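Local coordinates for uncharacterized protein Atu1872 (Agrobacterium tumefaciens, PDB 2QNT) that is of unknown function but belongs to the glyoxalase/bleomycin resistance protein/dioxygenase family, at residues A[91-95]-A[96-100]. Residues are numbered along the deposited sequence; the frame is centred on the assembly and turned at random. Where two conformers were deposited one is given.
Sequences DIAPH and VELIH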
# COMPACT_ATOMS: atom_id res chain seq x y z
N ASP A 91 11.18 19.58 -8.24
CA ASP A 91 10.28 19.30 -9.35
C ASP A 91 8.83 19.06 -8.90
O ASP A 91 7.92 19.50 -9.62
CB ASP A 91 10.88 18.28 -10.37
CG ASP A 91 10.55 16.84 -10.09
OD1 ASP A 91 11.23 15.94 -10.64
OD2 ASP A 91 9.60 16.59 -9.35
N ILE A 92 8.61 18.49 -7.70
CA ILE A 92 7.30 18.09 -7.19
C ILE A 92 6.62 19.11 -6.27
O ILE A 92 5.41 19.31 -6.36
CB ILE A 92 7.40 16.71 -6.44
CG1 ILE A 92 7.67 15.60 -7.46
CG2 ILE A 92 6.11 16.38 -5.67
CD1 ILE A 92 8.24 14.32 -6.93
N ALA A 93 7.37 19.71 -5.36
CA ALA A 93 6.78 20.52 -4.29
C ALA A 93 5.80 21.59 -4.74
O ALA A 93 4.74 21.76 -4.13
CB ALA A 93 7.87 21.16 -3.44
N PRO A 94 6.13 22.33 -5.81
CA PRO A 94 5.16 23.38 -6.20
C PRO A 94 3.78 22.88 -6.63
O PRO A 94 2.82 23.68 -6.70
CB PRO A 94 5.85 24.07 -7.38
CG PRO A 94 7.29 23.69 -7.23
CD PRO A 94 7.33 22.34 -6.65
N HIS A 95 3.66 21.60 -6.95
CA HIS A 95 2.43 21.05 -7.53
C HIS A 95 1.60 20.21 -6.61
O HIS A 95 0.65 19.54 -7.03
CB HIS A 95 2.82 20.25 -8.75
CG HIS A 95 3.76 20.99 -9.65
ND1 HIS A 95 3.42 22.18 -10.24
CD2 HIS A 95 5.04 20.73 -10.01
CE1 HIS A 95 4.44 22.63 -10.95
NE2 HIS A 95 5.44 21.77 -10.82
N VAL A 96 2.01 20.15 -5.34
CA VAL A 96 1.33 19.30 -4.39
C VAL A 96 1.09 20.11 -3.14
O VAL A 96 1.72 21.12 -2.90
CB VAL A 96 2.17 18.03 -4.05
CG1 VAL A 96 2.48 17.23 -5.32
CG2 VAL A 96 3.44 18.39 -3.32
N GLU A 97 0.13 19.65 -2.35
CA GLU A 97 -0.04 20.12 -1.00
C GLU A 97 0.96 19.38 -0.10
O GLU A 97 0.77 18.20 0.21
CB GLU A 97 -1.47 19.88 -0.57
CG GLU A 97 -1.73 20.43 0.79
CD GLU A 97 -3.12 20.20 1.28
OE1 GLU A 97 -3.99 19.77 0.47
OE2 GLU A 97 -3.34 20.44 2.49
N LEU A 98 2.00 20.07 0.33
CA LEU A 98 2.97 19.50 1.25
C LEU A 98 2.38 19.32 2.63
O LEU A 98 1.62 20.15 3.13
CB LEU A 98 4.24 20.39 1.40
CG LEU A 98 5.14 20.51 0.18
CD1 LEU A 98 6.22 21.62 0.40
CD2 LEU A 98 5.80 19.22 -0.18
N ILE A 99 2.79 18.24 3.29
CA ILE A 99 2.67 18.08 4.72
C ILE A 99 3.83 18.79 5.39
O ILE A 99 3.63 19.54 6.33
CB ILE A 99 2.58 16.59 5.09
CG1 ILE A 99 1.26 15.97 4.54
CG2 ILE A 99 2.68 16.43 6.60
CD1 ILE A 99 1.23 14.46 4.57
N HIS A 100 5.05 18.61 4.85
CA HIS A 100 6.22 19.34 5.32
C HIS A 100 7.26 19.27 4.20
O HIS A 100 7.20 18.39 3.31
CB HIS A 100 6.79 18.76 6.64
CG HIS A 100 7.29 17.35 6.56
ND1 HIS A 100 8.50 17.01 5.97
CD2 HIS A 100 6.75 16.19 7.02
CE1 HIS A 100 8.66 15.69 6.05
NE2 HIS A 100 7.61 15.18 6.67
O HOH W 1 3.37 23.01 -2.53
O HOH W 2 1.83 24.10 -3.96
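A water bridges the carbonyl oxygens of Pro94 and Val96 on the outer side of this tight turn. The water oxygen lies 2.9 Å from Pro94 O, the shorter of its two bonds, and its longer reach, to Val96 O, is 3.2 Å. Within the backbone, Val96 N points at Ala93 O from 3.4 Å, a weak bond for its length although nearly straight at 171°. One residue earlier, His95 N bonds Ile92 O at 2.9 Å. These two successive bonds between residues three apart, one firm and one weak, give 93-95 a 3-10 course following helix 85-92. Ala93 O and Val96 O, both acceptors, lie only 3.3 Å apart; a further water modelled between them is too close to both to be more than doubtful.

Past the turn the chain passes into strand 98-104, an outermost strand, within this chain, of its four-stranded sheet. Each of the chain's two mixed sheets, strand order 1-4-3-2, is the four-stranded part of a βαβββ module, as in the glyoxalase fold, and this turn links helix 85-92 to strand 98-104. Side chains close it on the inner side. Ile92 holds CG2 anti to its own nitrogen (chi1 -69° for CG1), and that methyl meets Val96 CG1 at 3.7 Å with the two side chains crossing at a slant. Ile92 also packs on Phe112 and on Met7 of the second subunit, whereas Val96 touches Phe114 and Phe25, tying the turn to its sheet and to helix 19-29. Further out, Ala93 CB reaches Leu98 CD1 at 4.2 Å, a looser apolar touch. On the exposed flank, the His95 imidazole lies with one face under Pro94 CB, 4.0 Å from the ring plane and over its centre.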